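Local coordinates for protein RNA polymerase sigma factor SIGMA-28 (FliA) (Aquifex aeolicus, PDB 1RP3) that probably serves as a flagellar sigma factor that directs RNA polymerase to its promoters, and is bound in an inactive conformation by the anti-sigma factor FlgM, at residues 96-101 with 137-142; 113-118 with 217-222. All coordinates share one frame; numbering follows the deposited sequence.

In the fold
The four segments alternate along the chain: 96-101, 113-118, 137-142, then 217-222. Contact 1 joins helices 92-112 and 129-158; both its segments fall within sigma-70 region 3. Contact 2 starts from the loop after helix 92-112 and reaches the first turn of helix 217-236 in region 4. The centres of the two contacts are about 14 Å apart. They also touch directly, since Asn140 ND2 of contact 1 probably hydrogen-bonds Ser221 O of contact 2, at 3.2 Å. Contact 1 thus lies inside region 3, while contact 2 joins region 3 to region 4. This pairing is consistent with the compact, inactive form of the sigma factor bound to FlgM.

Contact 1 (96-101 with 137-142); sequences EKERRI and DKINFS
Glu98 OE2 is hydrogen-bonded to Tyr143 OH, one residue past segment 137-142, and has a long, weak ion pair with Lys102 NZ. On the way there, the side chain of Glu98 runs past Ile139. Its CG stands anti to the backbone N (chi1 178°) and the chain stays extended, which lays CB, CG and the carboxylate against one isoleucine. Glu98 CB meets Ile139 CD1 at 3.6 Å. Further out, Glu98 CD lies 3.7 Å from Ile139 CG2. The methyl Ile139 CD1 also presses on the main chain, 3.6 Å from Glu98 CA. Ile101 CD1 comes within 4.2 Å of Ile139 CD1. Ile139 is the apolar centre of the contact, met by both Glu98 and Ile101. Lys97 NZ and Lys138 NZ are 5.6 Å apart, but Lys138 has a salt bridge to Asp88, which probably offsets part of their repulsion. In this small patch two helical segments of sigma-70 region 3 cross: the axes of 96-101 and 137-142 pass at 10.3 Å, their directions 115° apart. Val94 also touches Ile139, while Ile101 packs on Leu132 and Thr135. Elsewhere on helix 129-158, Asn140 touches Lys224 and Ala225 of helix 217-236.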
loop_
_atom_site.group_PDB
_atom_site.type_symbol
_atom_site.label_atom_id
_atom_site.label_comp_id
_atom_site.label_asym_id
_atom_site.label_seq_id
_atom_site.Cartn_x
_atom_site.Cartn_y
_atom_site.Cartn_z
ATOM N N GLU A 96 22.194 -2.904 -3.953
ATOM C CA GLU A 96 23.572 -2.878 -3.462
ATOM C C GLU A 96 23.581 -2.372 -2.028
ATOM O O GLU A 96 24.226 -2.971 -1.164
ATOM C CB GLU A 96 24.453 -1.996 -4.334
ATOM N N LYS A 97 22.855 -1.282 -1.770
ATOM C CA LYS A 97 22.774 -0.710 -0.427
ATOM C C LYS A 97 22.192 -1.720 0.566
ATOM O O LYS A 97 22.599 -1.771 1.729
ATOM C CB LYS A 97 21.942 0.573 -0.435
ATOM C CG LYS A 97 22.636 1.747 -1.104
ATOM C CD LYS A 97 21.722 2.948 -1.196
ATOM C CE LYS A 97 22.419 4.131 -1.839
ATOM N NZ LYS A 97 21.514 5.316 -1.930
ATOM N N GLU A 98 21.268 -2.544 0.091
ATOM C CA GLU A 98 20.669 -3.555 0.938
ATOM C C GLU A 98 21.745 -4.533 1.411
ATOM O O GLU A 98 21.748 -4.946 2.576
ATOM C CB GLU A 98 19.573 -4.302 0.187
ATOM C CG GLU A 98 18.951 -5.410 1.011
ATOM C CD GLU A 98 17.850 -6.142 0.287
ATOM O OE1 GLU A 98 17.618 -5.865 -0.912
ATOM O OE2 GLU A 98 17.201 -6.996 0.932
ATOM N N ARG A 99 22.660 -4.889 0.507
ATOM C CA ARG A 99 23.749 -5.808 0.829
ATOM C C ARG A 99 24.663 -5.176 1.872
ATOM O O ARG A 99 24.876 -5.746 2.944
ATOM C CB ARG A 99 24.536 -6.177 -0.424
ATOM N N ARG A 100 25.125 -3.961 1.582
ATOM C CA ARG A 100 26.003 -3.223 2.479
ATOM C C ARG A 100 25.409 -3.136 3.877
ATOM O O ARG A 100 26.114 -3.368 4.858
ATOM C CB ARG A 100 26.275 -1.816 1.931
ATOM N N ILE A 101 24.116 -2.821 3.961
ATOM C CA ILE A 101 23.421 -2.707 5.247
ATOM C C ILE A 101 23.374 -4.032 6.010
ATOM O O ILE A 101 23.658 -4.071 7.204
ATOM C CB ILE A 101 21.987 -2.123 5.075
ATOM C CG1 ILE A 101 22.074 -0.651 4.656
ATOM C CG2 ILE A 101 21.184 -2.243 6.378
ATOM C CD1 ILE A 101 20.720 0.008 4.411
ATOM N N ASP A 137 13.272 2.067 3.578
ATOM C CA ASP A 137 11.933 2.178 3.016
ATOM C C ASP A 137 11.917 1.831 1.533
ATOM O O ASP A 137 10.999 1.150 1.074
ATOM C CB ASP A 137 11.338 3.569 3.258
ATOM C CG ASP A 137 10.805 3.744 4.679
ATOM O OD1 ASP A 137 10.376 2.740 5.295
ATOM O OD2 ASP A 137 10.797 4.890 5.179
ATOM N N LYS A 138 12.935 2.278 0.795
ATOM C CA LYS A 138 13.038 1.978 -0.633
ATOM C C LYS A 138 13.259 0.487 -0.825
ATOM O O LYS A 138 12.629 -0.135 -1.679
ATOM C CB LYS A 138 14.186 2.749 -1.290
ATOM C CG LYS A 138 13.948 4.244 -1.397
ATOM C CD LYS A 138 15.096 4.946 -2.093
ATOM C CE LYS A 138 15.218 4.547 -3.557
ATOM N NZ LYS A 138 16.382 5.228 -4.207
ATOM N N ILE A 139 14.123 -0.088 0.008
ATOM C CA ILE A 139 14.433 -1.508 -0.057
ATOM C C ILE A 139 13.161 -2.315 0.156
ATOM O O ILE A 139 12.785 -3.143 -0.681
ATOM C CB ILE A 139 15.497 -1.904 0.999
ATOM C CG1 ILE A 139 16.869 -1.375 0.582
ATOM C CG2 ILE A 139 15.530 -3.422 1.178
ATOM C CD1 ILE A 139 17.905 -1.429 1.695
ATOM N N ASN A 140 12.491 -2.036 1.266
ATOM C CA ASN A 140 11.245 -2.698 1.610
ATOM C C ASN A 140 10.153 -2.477 0.577
ATOM O O ASN A 140 9.332 -3.371 0.331
ATOM C CB ASN A 140 10.766 -2.246 2.986
ATOM C CG ASN A 140 11.442 -3.001 4.095
ATOM O OD1 ASN A 140 12.166 -2.430 4.909
ATOM N ND2 ASN A 140 11.239 -4.316 4.113
ATOM N N PHE A 141 10.143 -1.302 -0.052
ATOM C CA PHE A 141 9.107 -1.076 -1.042
ATOM C C PHE A 141 9.336 -1.901 -2.312
ATOM O O PHE A 141 8.375 -2.333 -2.958
ATOM C CB PHE A 141 8.861 0.401 -1.338
ATOM C CG PHE A 141 7.495 0.651 -1.899
ATOM C CD1 PHE A 141 6.369 0.464 -1.105
ATOM C CD2 PHE A 141 7.320 0.974 -3.240
ATOM C CE1 PHE A 141 5.098 0.585 -1.638
ATOM C CE2 PHE A 141 6.039 1.096 -3.784
ATOM C CZ PHE A 141 4.932 0.902 -2.982
ATOM N N SER A 142 10.602 -2.173 -2.622
ATOM C CA SER A 142 10.950 -2.987 -3.779
ATOM C C SER A 142 10.328 -4.366 -3.632
ATOM O O SER A 142 9.862 -4.941 -4.609
ATOM C CB SER A 142 12.468 -3.155 -3.887
ATOM O OG SER A 142 13.107 -1.908 -4.064
#

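Contact 2 (113-118 with 217-222); sequences GREPTD and VSRVSQ
Asp118 OD1 accepts two hydrogen bonds from Ser218. Ser218 OG meets Asp118 OD1 at 2.9 Å, nearly along the C-O axis. The Ser218 N-H comes in on the syn side, with N 2.9 Å from Asp118 OD1. The other oxygen, Asp118 OD2, uses its syn lone pair for Val217 N at 3.0 Å, nearly straight (171°). Val217 N also makes a weak bond to Asp118 OD1. This region 3 carboxylate thus holds two consecutive amides at the start of helix 217-236, which follows helix 206-212 in region 4, a helix-turn-helix family. With a leucine in its place, both amides and the Ser218 hydroxyl would probably lose their acceptor. Val217 CG2 packs 3.4 Å from Asp118 OD2. Phe133 of helix 129-158 touches both Asp118 and Val217. Further out, the bent chain of Glu115 (chi2 72°) crosses Arg219 at about a right angle, with Glu115 OE2 3.8 Å from Arg219 CB. Glu115 OE1 lies 4.4 Å from Arg219 NE, well out of the guanidinium plane, a loose charge attraction with no N-H pointing at it. The contact rests mainly on one carboxylate at a helix N terminus, whose positive end would favour an ionised Asp118.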
loop_
_atom_site.group_PDB
_atom_site.type_symbol
_atom_site.label_atom_id
_atom_site.label_comp_id
_atom_site.label_asym_id
_atom_site.label_seq_id
_atom_site.Cartn_x
_atom_site.Cartn_y
_atom_site.Cartn_z
ATOM N N GLY A 113 27.494 -8.175 20.543
ATOM C CA GLY A 113 26.809 -9.260 21.235
ATOM C C GLY A 113 25.296 -9.088 21.282
ATOM O O GLY A 113 24.565 -9.984 21.720
ATOM N N ARG A 114 24.831 -7.939 20.796
ATOM C CA ARG A 114 23.412 -7.597 20.767
ATOM C C ARG A 114 23.024 -6.989 19.426
ATOM O O ARG A 114 23.864 -6.800 18.541
ATOM C CB ARG A 114 23.111 -6.564 21.848
ATOM C CG ARG A 114 23.950 -5.295 21.718
ATOM C CD ARG A 114 23.315 -4.121 22.450
ATOM N NE ARG A 114 24.221 -2.978 22.555
ATOM C CZ ARG A 114 24.403 -2.053 21.616
ATOM N NH1 ARG A 114 23.736 -2.118 20.466
ATOM N NH2 ARG A 114 25.241 -1.046 21.840
ATOM N N GLU A 115 21.744 -6.661 19.292
ATOM C CA GLU A 115 21.238 -6.032 18.080
ATOM C C GLU A 115 21.639 -4.552 18.106
ATOM O O GLU A 115 21.490 -3.885 19.125
ATOM C CB GLU A 115 19.712 -6.147 18.050
ATOM C CG GLU A 115 19.047 -5.551 16.816
ATOM C CD GLU A 115 19.268 -6.376 15.564
ATOM O OE1 GLU A 115 19.206 -7.622 15.650
ATOM O OE2 GLU A 115 19.482 -5.766 14.491
ATOM N N PRO A 116 22.152 -4.021 16.986
ATOM C CA PRO A 116 22.563 -2.610 16.912
ATOM C C PRO A 116 21.365 -1.661 16.928
ATOM O O PRO A 116 20.244 -2.067 16.636
ATOM C CB PRO A 116 23.248 -2.521 15.545
ATOM C CG PRO A 116 23.616 -3.927 15.218
ATOM C CD PRO A 116 22.458 -4.720 15.728
ATOM N N THR A 117 21.599 -0.401 17.268
ATOM C CA THR A 117 20.521 0.583 17.252
ATOM C C THR A 117 20.568 1.198 15.859
ATOM O O THR A 117 21.542 0.999 15.135
ATOM C CB THR A 117 20.731 1.717 18.297
ATOM O OG1 THR A 117 21.898 2.477 17.972
ATOM C CG2 THR A 117 20.892 1.153 19.679
ATOM N N ASP A 118 19.544 1.955 15.482
ATOM C CA ASP A 118 19.540 2.594 14.169
ATOM C C ASP A 118 20.633 3.664 14.087
ATOM O O ASP A 118 21.252 3.865 13.032
ATOM C CB ASP A 118 18.165 3.203 13.873
ATOM C CG ASP A 118 17.051 2.156 13.866
ATOM O OD1 ASP A 118 17.196 1.117 13.177
ATOM O OD2 ASP A 118 16.032 2.361 14.566
ATOM N N VAL A 217 14.576 -0.230 13.914
ATOM C CA VAL A 217 13.822 -0.161 12.670
ATOM C C VAL A 217 14.539 -1.033 11.643
ATOM O O VAL A 217 13.899 -1.717 10.851
ATOM C CB VAL A 217 13.692 1.293 12.156
ATOM C CG1 VAL A 217 12.981 1.326 10.791
ATOM C CG2 VAL A 217 12.919 2.126 13.174
ATOM N N SER A 218 15.867 -1.040 11.690
ATOM C CA SER A 218 16.661 -1.868 10.785
ATOM C C SER A 218 16.299 -3.349 10.928
ATOM O O SER A 218 16.210 -4.074 9.935
ATOM C CB SER A 218 18.142 -1.678 11.064
ATOM O OG SER A 218 18.473 -0.308 10.959
ATOM N N ARG A 219 16.075 -3.784 12.165
ATOM C CA ARG A 219 15.709 -5.166 12.438
ATOM C C ARG A 219 14.315 -5.497 11.905
ATOM O O ARG A 219 14.116 -6.547 11.284
ATOM C CB ARG A 219 15.780 -5.449 13.940
ATOM C CG ARG A 219 15.254 -6.816 14.363
ATOM C CD ARG A 219 15.985 -7.945 13.656
ATOM N NE ARG A 219 15.461 -9.242 14.071
ATOM C CZ ARG A 219 15.979 -10.415 13.716
ATOM N NH1 ARG A 219 17.050 -10.466 12.929
ATOM N NH2 ARG A 219 15.420 -11.538 14.155
ATOM N N VAL A 220 13.346 -4.620 12.165
ATOM C CA VAL A 220 11.989 -4.853 11.694
ATOM C C VAL A 220 11.966 -4.872 10.169
ATOM O O VAL A 220 11.266 -5.675 9.561
ATOM C CB VAL A 220 10.996 -3.804 12.242
ATOM C CG1 VAL A 220 9.635 -3.947 11.562
ATOM C CG2 VAL A 220 10.824 -3.993 13.727
ATOM N N SER A 221 12.827 -4.059 9.568
ATOM C CA SER A 221 12.928 -3.979 8.118
ATOM C C SER A 221 13.487 -5.232 7.457
ATOM O O SER A 221 12.965 -5.659 6.423
ATOM C CB SER A 221 13.723 -2.744 7.701
ATOM O OG SER A 221 12.965 -1.580 7.991
ATOM N N GLN A 222 14.531 -5.829 8.036
ATOM C CA GLN A 222 15.089 -7.053 7.450
ATOM C C GLN A 222 14.064 -8.183 7.572
ATOM O O GLN A 222 13.903 -8.990 6.664
ATOM C CB GLN A 222 16.420 -7.460 8.098
ATOM C CG GLN A 222 16.295 -8.161 9.442
ATOM C CD GLN A 222 17.535 -8.962 9.798
ATOM O OE1 GLN A 222 18.011 -9.772 8.993
ATOM N NE2 GLN A 222 18.071 -8.739 11.005
#